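Local coordinates for putative D-lactate dehydrogenase (Chlamydomonas reinhardtii, PDB 4ZGS), which acts as the pyruvate reductase of this green alga's chloroplast, probably converting pyruvate to D-lactate with a nicotinamide cofactor, at residues A[182-187]-A[235-240]; A[205-210]-A[223-228]; A[260-265]-A[286-291]. All coordinates share one frame; numbering follows the deposited sequence.

Within the NAD-binding part, the chain passes along strand 180-184, turns through helix 188-200 and returns as strand 203-207. Interaction 2 then closes a short loop, bringing 223-228 back against 205-210. It is nested inside the wider loop of interaction 1, which shuts when 235-240 joins 182-187. Interaction 3 follows in series, pairing 260-265 with 286-291 after helix 277-283. All three reach one parallel sheet, in which 180-184 lies between 203-207 and 234-237, and 261-265 between 234-237 and 286-291; 223-228 packs against its edge strand 203-207. Interactions 1 and 2 both touch the NAD at the C-terminal ends of their strands, while interaction 3 extends the sheet away from the cofactor's adenosine half.

Interaction 1 (A[182-187]-A[235-240]); sequences GVVGTG and VTLHCP. With NAD (nicotinamide-adenine-dinucleotide), chain I.
V184 faces V235, L237 and C239 where strands 182-184 and 235-237 pair in parallel, their short axes at 15°. T236 is bonded through both its N and its O to strand 182-184: N donates to G182 O at 3.0 Å and O accepts from V184 N at 3.1 Å. Beyond the strand, H238 N reaches V184 O at 2.6 Å. Along V184, CB lies 4.0 Å from CD2 of L237. CG1, anti to the backbone N (chi1 -178°), extends to 4.1 Å from SG of C239. CG2, the other branch, meets CG1 of V235 and the same leucine methyl. A short, branched valine thus lets CB and both methyls touch apolar neighbours at once. On the face of V183, its CG2 lies beside CG2 of T236, and H238 NE2 makes a weak bond to T236 OG1. The turn needs glycines: G185 has a positive phi, and a CB there would strike C239 N. At G187, whose CA is 3.2 Å from NAD O2A, a CB would run into the cofactor. On the other segment, CB of C239 lies 3.6 Å from adenine N3A, and CG of P240 rests 3.8 Å from C8A of the same base. Replacing P240 by an alanine removes that CG and would probably lose the packing against the adenine and leave the backbone after C239 freer to turn. Helix 188-200 starts right after G187, and the amides of A188 and I189 bind NAD; with G185 and G187 in a GxGxxG-like sequence, this is the strand-turn-helix dinucleotide site of a Rossmann fold.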
loop_
_atom_site.group_PDB
_atom_site.type_symbol
_atom_site.label_atom_id
_atom_site.label_comp_id
_atom_site.label_asym_id
_atom_site.label_seq_id
_atom_site.Cartn_x
_atom_site.Cartn_y
_atom_site.Cartn_z
ATOM N N GLY A 182 0.519 -17.492 27.423
ATOM C CA GLY A 182 -0.657 -17.349 28.264
ATOM C C GLY A 182 -1.962 -17.285 27.499
ATOM O O GLY A 182 -2.163 -16.376 26.702
ATOM N N VAL A 183 -2.888 -18.191 27.784
ATOM C CA VAL A 183 -4.247 -18.048 27.266
ATOM C C VAL A 183 -5.117 -17.545 28.374
ATOM O O VAL A 183 -5.196 -18.186 29.426
ATOM C CB VAL A 183 -4.829 -19.336 26.737
ATOM C CG1 VAL A 183 -6.250 -19.117 26.336
ATOM C CG2 VAL A 183 -4.016 -19.839 25.563
ATOM N N VAL A 184 -5.699 -16.364 28.170
ATOM C CA VAL A 184 -6.579 -15.750 29.165
ATOM C C VAL A 184 -8.058 -15.932 28.771
ATOM O O VAL A 184 -8.587 -15.293 27.852
ATOM C CB VAL A 184 -6.267 -14.251 29.365
ATOM C CG1 VAL A 184 -7.170 -13.689 30.429
ATOM C CG2 VAL A 184 -4.821 -14.048 29.771
ATOM N N GLY A 185 -8.692 -16.826 29.515
ATOM C CA GLY A 185 -10.046 -17.311 29.324
ATOM C C GLY A 185 -9.974 -18.582 28.484
ATOM O O GLY A 185 -9.373 -18.621 27.376
ATOM N N THR A 186 -10.616 -19.616 29.034
ATOM C CA THR A 186 -10.579 -20.992 28.523
ATOM C C THR A 186 -11.930 -21.535 28.020
ATOM O O THR A 186 -12.177 -22.748 28.052
ATOM C CB THR A 186 -9.948 -21.923 29.540
ATOM O OG1 THR A 186 -10.649 -21.860 30.788
ATOM C CG2 THR A 186 -8.500 -21.480 29.713
ATOM N N GLY A 187 -12.860 -20.645 27.707
ATOM C CA GLY A 187 -14.134 -21.089 27.180
ATOM C C GLY A 187 -13.953 -21.699 25.804
ATOM O O GLY A 187 -12.832 -22.090 25.429
ATOM N N VAL A 235 0.599 -13.410 25.058
ATOM C CA VAL A 235 -0.666 -13.388 25.760
ATOM C C VAL A 235 -1.797 -13.214 24.765
ATOM O O VAL A 235 -1.760 -12.302 23.929
ATOM C CB VAL A 235 -0.717 -12.273 26.785
ATOM C CG1 VAL A 235 -2.092 -12.179 27.382
ATOM C CG2 VAL A 235 0.310 -12.536 27.875
ATOM N N THR A 236 -2.788 -14.099 24.831
ATOM C CA THR A 236 -3.937 -14.011 23.937
ATOM C C THR A 236 -5.234 -13.967 24.726
ATOM O O THR A 236 -5.518 -14.861 25.517
ATOM C CB THR A 236 -3.964 -15.174 22.942
ATOM O OG1 THR A 236 -5.180 -15.106 22.194
ATOM C CG2 THR A 236 -3.951 -16.521 23.680
ATOM N N LEU A 237 -6.015 -12.910 24.529
ATOM C CA LEU A 237 -7.194 -12.692 25.346
ATOM C C LEU A 237 -8.398 -13.370 24.738
ATOM O O LEU A 237 -8.717 -13.122 23.578
ATOM C CB LEU A 237 -7.467 -11.199 25.500
ATOM C CG LEU A 237 -6.289 -10.338 25.932
ATOM C CD1 LEU A 237 -6.720 -8.856 26.113
ATOM C CD2 LEU A 237 -5.689 -10.921 27.206
ATOM N N HIS A 238 -8.970 -14.345 25.440
ATOM C CA HIS A 238 -10.267 -14.890 25.033
ATOM C C HIS A 238 -11.454 -14.744 26.001
ATOM O O HIS A 238 -12.546 -15.230 25.713
ATOM C CB HIS A 238 -10.038 -16.322 24.615
ATOM C CG HIS A 238 -9.084 -16.422 23.471
ATOM N ND1 HIS A 238 -9.474 -16.256 22.160
ATOM C CD2 HIS A 238 -7.731 -16.527 23.448
ATOM C CE1 HIS A 238 -8.415 -16.338 21.374
ATOM N NE2 HIS A 238 -7.340 -16.500 22.129
ATOM N N CYS A 239 -11.269 -14.076 27.135
ATOM C CA CYS A 239 -12.373 -13.939 28.082
ATOM C C CYS A 239 -13.446 -12.979 27.559
ATOM O O CYS A 239 -13.173 -12.102 26.727
ATOM C CB CYS A 239 -11.866 -13.454 29.450
ATOM S SG CYS A 239 -10.762 -11.989 29.410
ATOM N N PRO A 240 -14.680 -13.141 28.055
ATOM C CA PRO A 240 -15.779 -12.218 27.741
ATOM C C PRO A 240 -15.530 -10.889 28.426
ATOM O O PRO A 240 -14.682 -10.820 29.319
ATOM C CB PRO A 240 -17.011 -12.918 28.319
ATOM C CG PRO A 240 -16.461 -13.726 29.454
ATOM C CD PRO A 240 -15.100 -14.202 28.985
HETATM P PA NAD I . -17.155 -18.900 26.395
HETATM O O1A NAD I . -18.220 -18.745 27.412
HETATM O O2A NAD I . -17.137 -20.379 26.269
HETATM O O5B NAD I . -15.749 -18.319 26.900
HETATM C C5B NAD I . -15.660 -17.354 27.948
HETATM C C4B NAD I . -14.898 -17.896 29.116
HETATM O O4B NAD I . -14.252 -16.787 29.893
HETATM C C3B NAD I . -15.780 -18.630 30.060
HETATM O O3B NAD I . -15.264 -19.961 30.346
HETATM C C2B NAD I . -15.800 -17.859 31.299
HETATM O O2B NAD I . -15.914 -18.754 32.438
HETATM C C1B NAD I . -14.510 -17.136 31.327
HETATM N N9A NAD I . -14.494 -16.024 32.190
HETATM C C8A NAD I . -15.614 -15.398 32.812
HETATM N N7A NAD I . -15.178 -14.330 33.614
HETATM C C5A NAD I . -13.805 -14.291 33.504
HETATM C C6A NAD I . -12.752 -13.483 34.035
HETATM N N6A NAD I . -13.027 -12.408 34.915
HETATM N N1A NAD I . -11.568 -13.745 33.704
HETATM C C2A NAD I . -11.179 -14.633 32.961
HETATM N N3A NAD I . -11.984 -15.459 32.390
HETATM C C4A NAD I . -13.370 -15.373 32.602
HETATM O O3 NAD I . -17.570 -18.231 24.997
HETATM P PN NAD I . -16.668 -18.257 23.676
HETATM O O1N NAD I . -17.309 -19.008 22.569
HETATM O O2N NAD I . -15.417 -19.022 23.893
HETATM O O5D NAD I . -16.324 -16.760 23.237
HETATM C C5D NAD I . -17.333 -15.757 23.078
HETATM C C4D NAD I . -16.600 -14.500 22.798
HETATM O O4D NAD I . -16.088 -14.499 21.409
HETATM C C3D NAD I . -17.447 -13.303 22.880
HETATM O O3D NAD I . -17.656 -12.899 24.259
HETATM C C2D NAD I . -16.653 -12.319 22.150
HETATM O O2D NAD I . -15.705 -11.714 23.064
HETATM C C1D NAD I . -15.924 -13.063 21.092
HETATM N N1N NAD I . -16.435 -12.753 19.815
HETATM C C2N NAD I . -15.550 -12.431 18.759
HETATM C C3N NAD I . -16.049 -12.107 17.498
HETATM C C7N NAD I . -15.092 -11.756 16.362
HETATM O O7N NAD I . -14.055 -11.161 16.594
HETATM N N7N NAD I . -15.406 -12.099 15.021
HETATM C C4N NAD I . -17.439 -12.102 17.278
HETATM C C5N NAD I . -18.324 -12.417 18.328
HETATM C C6N NAD I . -17.828 -12.742 19.586
#

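Interaction 2 (A[205-210]-A[223-228]); sequences FAYDIK and VSLDEL. With NAD (nicotinamide-adenine-dinucleotide), chain I.
A206 O accepts V223 N at 3.0 Å, the one backbone bond between the two segments, tying edge strand 205-207 to the residue just ahead of the N-cap of helix 225-231. Y207 makes the largest contact. With CG anti to the backbone N (chi1 168°), its ring extends beneath L225, whose CB sits over the face, 3.9 Å from the centroid and 9° off the ring normal, a CH-pi contact. At the ring's edge, near its plane, V223 O approaches CD1 to 3.3 Å, so the slightly positive ring hydrogens would meet a carbonyl. A flat aromatic suits this place because it offers both a face and an edge; CE2 also lies 3.8 Å from C2A of the NAD adenine. L228 turns its CD1 inward to 4.0 Å from CB of Y207, and that methyl also lies over the peptide joining A206 to Y207. Farther back, F205 leans obliquely on V223, CD2 to CG1 at 4.1 Å. S224, at the N-cap, fits a capping box with E227, though its OG is less surely placed. D208, an NAD-binding residue, uses OD1 in an Asx turn with K210 N (2.7 Å), while OD2 takes T186 N and lies 3.3 Å from ribose C1B. Strand 180-184 flanks 203-207 on its inner side and meets L228 through V184, while M231, a turn farther along helix 225-231, touches both F205 and V223.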
loop_
_atom_site.group_PDB
_atom_site.type_symbol
_atom_site.label_atom_id
_atom_site.label_comp_id
_atom_site.label_asym_id
_atom_site.label_seq_id
_atom_site.Cartn_x
_atom_site.Cartn_y
_atom_site.Cartn_z
ATOM N N PHE A 205 0.187 -21.830 29.002
ATOM C CA PHE A 205 -0.309 -21.677 30.361
ATOM C C PHE A 205 -1.654 -21.007 30.220
ATOM O O PHE A 205 -1.926 -20.386 29.208
ATOM C CB PHE A 205 0.670 -20.888 31.238
ATOM C CG PHE A 205 1.952 -21.632 31.509
ATOM C CD1 PHE A 205 2.943 -21.712 30.542
ATOM C CD2 PHE A 205 2.151 -22.283 32.721
ATOM C CE1 PHE A 205 4.101 -22.400 30.772
ATOM C CE2 PHE A 205 3.319 -22.982 32.964
ATOM C CZ PHE A 205 4.295 -23.042 31.988
ATOM N N ALA A 206 -2.523 -21.194 31.194
ATOM C CA ALA A 206 -3.870 -20.679 31.091
ATOM C C ALA A 206 -4.288 -20.039 32.375
ATOM O O ALA A 206 -3.841 -20.438 33.461
ATOM C CB ALA A 206 -4.843 -21.787 30.736
ATOM N N TYR A 207 -5.184 -19.067 32.237
ATOM C CA TYR A 207 -5.851 -18.477 33.370
ATOM C C TYR A 207 -7.342 -18.427 33.101
ATOM O O TYR A 207 -7.775 -18.006 32.025
ATOM C CB TYR A 207 -5.354 -17.060 33.643
ATOM C CG TYR A 207 -6.236 -16.338 34.632
ATOM C CD1 TYR A 207 -6.070 -16.526 35.992
ATOM C CD2 TYR A 207 -7.292 -15.547 34.209
ATOM C CE1 TYR A 207 -6.885 -15.887 36.911
ATOM C CE2 TYR A 207 -8.118 -14.904 35.119
ATOM C CZ TYR A 207 -7.909 -15.078 36.467
ATOM O OH TYR A 207 -8.722 -14.451 37.387
ATOM N N ASP A 208 -8.124 -18.799 34.100
ATOM C CA ASP A 208 -9.550 -18.589 34.028
ATOM C C ASP A 208 -10.080 -18.591 35.416
ATOM O O ASP A 208 -9.477 -19.168 36.315
ATOM C CB ASP A 208 -10.250 -19.659 33.209
ATOM C CG ASP A 208 -11.663 -19.252 32.824
ATOM O OD1 ASP A 208 -12.474 -18.961 33.734
ATOM O OD2 ASP A 208 -11.951 -19.186 31.606
ATOM N N ILE A 209 -11.253 -18.002 35.586
ATOM C CA ILE A 209 -11.826 -17.958 36.900
ATOM C C ILE A 209 -12.241 -19.405 37.200
ATOM O O ILE A 209 -12.062 -19.895 38.320
ATOM C CB ILE A 209 -12.992 -16.944 36.964
ATOM C CG1 ILE A 209 -13.168 -16.416 38.391
ATOM C CG2 ILE A 209 -14.274 -17.545 36.401
ATOM C CD1 ILE A 209 -11.865 -16.016 39.047
ATOM N N LYS A 210 -12.745 -20.094 36.177
ATOM C CA LYS A 210 -13.058 -21.513 36.278
ATOM C C LYS A 210 -12.231 -22.338 35.280
ATOM O O LYS A 210 -12.310 -22.103 34.063
ATOM C CB LYS A 210 -14.552 -21.761 36.084
ATOM C CG LYS A 210 -14.913 -23.197 36.425
ATOM C CD LYS A 210 -16.397 -23.367 36.605
ATOM C CE LYS A 210 -16.723 -24.749 37.163
ATOM N NZ LYS A 210 -18.178 -24.865 37.479
ATOM N N VAL A 223 -2.660 -21.072 36.135
ATOM C CA VAL A 223 -1.900 -20.238 37.051
ATOM C C VAL A 223 -2.691 -18.972 37.306
ATOM O O VAL A 223 -3.776 -18.801 36.753
ATOM C CB VAL A 223 -0.524 -19.874 36.495
ATOM C CG1 VAL A 223 0.263 -21.153 36.179
ATOM C CG2 VAL A 223 -0.666 -18.984 35.261
ATOM N N SER A 224 -2.179 -18.106 38.171
ATOM C CA SER A 224 -2.839 -16.829 38.407
ATOM C C SER A 224 -2.619 -15.854 37.233
ATOM O O SER A 224 -1.725 -16.033 36.388
ATOM C CB SER A 224 -2.385 -16.222 39.742
ATOM O OG SER A 224 -1.120 -15.610 39.652
ATOM N N LEU A 225 -3.489 -14.856 37.139
ATOM C CA LEU A 225 -3.380 -13.874 36.069
ATOM C C LEU A 225 -2.021 -13.161 36.150
ATOM O O LEU A 225 -1.322 -13.020 35.140
ATOM C CB LEU A 225 -4.544 -12.877 36.132
ATOM C CG LEU A 225 -4.597 -11.872 34.982
ATOM C CD1 LEU A 225 -4.428 -12.569 33.659
ATOM C CD2 LEU A 225 -5.904 -11.160 35.030
ATOM N N ASP A 226 -1.630 -12.742 37.352
ATOM C CA ASP A 226 -0.329 -12.106 37.531
ATOM C C ASP A 226 0.819 -13.040 37.103
ATOM O O ASP A 226 1.793 -12.574 36.502
ATOM C CB ASP A 226 -0.110 -11.681 38.987
ATOM C CG ASP A 226 -0.829 -10.389 39.344
ATOM O OD1 ASP A 226 -1.134 -9.598 38.429
ATOM O OD2 ASP A 226 -1.030 -10.132 40.556
ATOM N N GLU A 227 0.682 -14.347 37.381
ATOM C CA GLU A 227 1.707 -15.357 37.042
ATOM C C GLU A 227 1.857 -15.562 35.540
ATOM O O GLU A 227 2.977 -15.662 35.014
ATOM C CB GLU A 227 1.376 -16.716 37.684
ATOM C CG GLU A 227 1.454 -16.762 39.206
ATOM C CD GLU A 227 0.942 -18.077 39.787
ATOM O OE1 GLU A 227 -0.084 -18.590 39.295
ATOM O OE2 GLU A 227 1.552 -18.590 40.747
ATOM N N LEU A 228 0.719 -15.646 34.860
ATOM C CA LEU A 228 0.703 -15.804 33.420
ATOM C C LEU A 228 1.303 -14.570 32.728
ATOM O O LEU A 228 2.133 -14.696 31.804
ATOM C CB LEU A 228 -0.727 -16.050 32.946
ATOM C CG LEU A 228 -0.970 -16.123 31.446
ATOM C CD1 LEU A 228 -2.169 -16.995 31.165
ATOM C CD2 LEU A 228 -1.171 -14.680 30.901
HETATM P PA NAD I . -17.155 -18.900 26.395
HETATM O O1A NAD I . -18.220 -18.745 27.412
HETATM O O2A NAD I . -17.137 -20.379 26.269
HETATM O O5B NAD I . -15.749 -18.319 26.900
HETATM C C5B NAD I . -15.660 -17.354 27.948
HETATM C C4B NAD I . -14.898 -17.896 29.116
HETATM O O4B NAD I . -14.252 -16.787 29.893
HETATM C C3B NAD I . -15.780 -18.630 30.060
HETATM O O3B NAD I . -15.264 -19.961 30.346
HETATM C C2B NAD I . -15.800 -17.859 31.299
HETATM O O2B NAD I . -15.914 -18.754 32.438
HETATM C C1B NAD I . -14.510 -17.136 31.327
HETATM N N9A NAD I . -14.494 -16.024 32.190
HETATM C C8A NAD I . -15.614 -15.398 32.812
HETATM N N7A NAD I . -15.178 -14.330 33.614
HETATM C C5A NAD I . -13.805 -14.291 33.504
HETATM C C6A NAD I . -12.752 -13.483 34.035
HETATM N N6A NAD I . -13.027 -12.408 34.915
HETATM N N1A NAD I . -11.568 -13.745 33.704
HETATM C C2A NAD I . -11.179 -14.633 32.961
HETATM N N3A NAD I . -11.984 -15.459 32.390
HETATM C C4A NAD I . -13.370 -15.373 32.602
HETATM O O3 NAD I . -17.570 -18.231 24.997
HETATM P PN NAD I . -16.668 -18.257 23.676
HETATM O O1N NAD I . -17.309 -19.008 22.569
HETATM O O2N NAD I . -15.417 -19.022 23.893
HETATM O O5D NAD I . -16.324 -16.760 23.237
HETATM C C5D NAD I . -17.333 -15.757 23.078
HETATM C C4D NAD I . -16.600 -14.500 22.798
HETATM O O4D NAD I . -16.088 -14.499 21.409
HETATM C C3D NAD I . -17.447 -13.303 22.880
HETATM O O3D NAD I . -17.656 -12.899 24.259
HETATM C C2D NAD I . -16.653 -12.319 22.150
HETATM O O2D NAD I . -15.705 -11.714 23.064
HETATM C C1D NAD I . -15.924 -13.063 21.092
HETATM N N1N NAD I . -16.435 -12.753 19.815
HETATM C C2N NAD I . -15.550 -12.431 18.759
HETATM C C3N NAD I . -16.049 -12.107 17.498
HETATM C C7N NAD I . -15.092 -11.756 16.362
HETATM O O7N NAD I . -14.055 -11.161 16.594
HETATM N N7N NAD I . -15.406 -12.099 15.021
HETATM C C4N NAD I . -17.439 -12.102 17.278
HETATM C C5N NAD I . -18.324 -12.417 18.328
HETATM C C6N NAD I . -17.828 -12.742 19.586
#

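Interaction 3 (A[260-265]-A[286-291]); sequences GVMLIN and IGALGL
L263 and L289 lie side by side on one face of the sheet formed by strands 261-265 and 286-291, with CD2 of L263 3.9 Å from CD1 of L289. The parallel backbones, at 23°, are stitched by bonds from both strands. L263 N donates to A288 O at 3.0 Å, from above the carbonyl plane, and L263 O accepts G290 N. Farther on, N265 N meets G290 O at 2.9 Å. At the other end V261 O takes two amides, G287 N at 2.8 Å and A288 N in a weak bond. On the face of M262 and I264 the partners are small: M262 CE, brought round by a bend at chi3 (-53°), touches CB of A288 at 3.9 Å, and CD1 of I264 comes to 3.7 Å from CA of G290. Glycine suits that position, since a CB would collide with this methyl; at G287 one would strike G260 O. On the opposite face, CD2 of L291 packs on CB of N265 at 3.7 Å.

Farther out, helix 136-151 covers M262 and I264, while helix 277-283, the connection of this beta-alpha-beta crossover, packs its L277 on I286 and L289. Strand 234-237 flanks the other edge of 261-265. N265, polar yet buried, has its amide fixed by S267 N at OD1 and R268 O at ND2. Because the backbone amides and carbonyls named here are satisfied strand to strand, mostly apolar side chains can pack on both faces of this part of the Rossmann sheet, and N265 is probably tolerated in that interior because its side-chain amide is tied to the loop that follows.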
loop_
_atom_site.group_PDB
_atom_site.type_symbol
_atom_site.label_atom_id
_atom_site.label_comp_id
_atom_site.label_asym_id
_atom_site.label_seq_id
_atom_site.Cartn_x
_atom_site.Cartn_y
_atom_site.Cartn_z
ATOM N N GLY A 260 8.794 -7.192 25.850
ATOM C CA GLY A 260 8.828 -7.710 24.500
ATOM C C GLY A 260 7.636 -8.590 24.217
ATOM O O GLY A 260 7.537 -9.167 23.133
ATOM N N VAL A 261 6.711 -8.659 25.176
ATOM C CA VAL A 261 5.541 -9.518 25.046
ATOM C C VAL A 261 4.708 -9.166 23.831
ATOM O O VAL A 261 4.549 -8.010 23.508
ATOM C CB VAL A 261 4.609 -9.427 26.255
ATOM C CG1 VAL A 261 4.028 -8.020 26.378
ATOM C CG2 VAL A 261 3.476 -10.399 26.053
ATOM N N MET A 262 4.207 -10.187 23.153
ATOM C CA MET A 262 3.232 -10.039 22.069
ATOM C C MET A 262 1.840 -10.208 22.649
ATOM O O MET A 262 1.542 -11.252 23.235
ATOM C CB MET A 262 3.465 -11.086 20.964
ATOM C CG MET A 262 2.371 -11.179 19.902
ATOM S SD MET A 262 2.910 -12.291 18.564
ATOM C CE MET A 262 4.487 -11.567 18.130
ATOM N N LEU A 263 0.988 -9.204 22.494
ATOM C CA LEU A 263 -0.383 -9.257 23.018
ATOM C C LEU A 263 -1.347 -9.446 21.869
ATOM O O LEU A 263 -1.260 -8.745 20.888
ATOM C CB LEU A 263 -0.718 -7.987 23.788
ATOM C CG LEU A 263 -2.148 -7.790 24.253
ATOM C CD1 LEU A 263 -2.527 -8.980 25.110
ATOM C CD2 LEU A 263 -2.211 -6.508 25.058
ATOM N N ILE A 264 -2.245 -10.423 21.983
ATOM C CA ILE A 264 -3.233 -10.705 20.942
ATOM C C ILE A 264 -4.621 -10.583 21.496
ATOM O O ILE A 264 -4.956 -11.222 22.483
ATOM C CB ILE A 264 -3.083 -12.091 20.375
ATOM C CG1 ILE A 264 -1.683 -12.258 19.801
ATOM C CG2 ILE A 264 -4.133 -12.319 19.317
ATOM C CD1 ILE A 264 -1.392 -11.324 18.684
ATOM N N ASN A 265 -5.435 -9.743 20.874
ATOM C CA ASN A 265 -6.794 -9.654 21.331
ATOM C C ASN A 265 -7.808 -9.753 20.196
ATOM O O ASN A 265 -7.942 -8.833 19.392
ATOM C CB ASN A 265 -6.954 -8.347 22.086
ATOM C CG ASN A 265 -8.292 -8.206 22.703
ATOM O OD1 ASN A 265 -9.013 -9.191 22.874
ATOM N ND2 ASN A 265 -8.674 -6.971 23.001
ATOM N N ILE A 286 5.446 -3.589 25.546
ATOM C CA ILE A 286 4.727 -4.416 24.590
ATOM C C ILE A 286 5.496 -4.462 23.288
ATOM O O ILE A 286 5.661 -3.449 22.607
ATOM C CB ILE A 286 3.314 -3.924 24.292
ATOM C CG1 ILE A 286 2.406 -4.083 25.505
ATOM C CG2 ILE A 286 2.735 -4.741 23.174
ATOM C CD1 ILE A 286 0.951 -3.728 25.212
ATOM N N GLY A 287 5.958 -5.650 22.935
ATOM C CA GLY A 287 6.736 -5.816 21.726
ATOM C C GLY A 287 5.899 -5.938 20.466
ATOM O O GLY A 287 6.361 -5.602 19.385
ATOM N N ALA A 288 4.670 -6.422 20.579
ATOM C CA ALA A 288 3.851 -6.540 19.386
ATOM C C ALA A 288 2.376 -6.618 19.741
ATOM O O ALA A 288 1.992 -6.932 20.863
ATOM C CB ALA A 288 4.273 -7.742 18.556
ATOM N N LEU A 289 1.541 -6.239 18.798
ATOM C CA LEU A 289 0.133 -6.228 19.088
ATOM C C LEU A 289 -0.612 -6.701 17.866
ATOM O O LEU A 289 -0.459 -6.094 16.799
ATOM C CB LEU A 289 -0.292 -4.813 19.489
ATOM C CG LEU A 289 -1.688 -4.534 20.041
ATOM C CD1 LEU A 289 -1.811 -4.978 21.499
ATOM C CD2 LEU A 289 -2.058 -3.045 19.857
ATOM N N GLY A 290 -1.338 -7.817 17.983
ATOM C CA GLY A 290 -2.385 -8.121 17.021
ATOM C C GLY A 290 -3.744 -7.911 17.675
ATOM O O GLY A 290 -3.954 -8.359 18.797
ATOM N N LEU A 291 -4.680 -7.342 16.917
ATOM C CA LEU A 291 -6.037 -6.983 17.348
ATOM C C LEU A 291 -6.980 -7.284 16.215
ATOM O O LEU A 291 -6.640 -7.036 15.062
ATOM C CB LEU A 291 -6.182 -5.508 17.708
ATOM C CG LEU A 291 -5.278 -4.904 18.754
ATOM C CD1 LEU A 291 -5.640 -3.429 18.894
ATOM C CD2 LEU A 291 -5.448 -5.665 20.065
#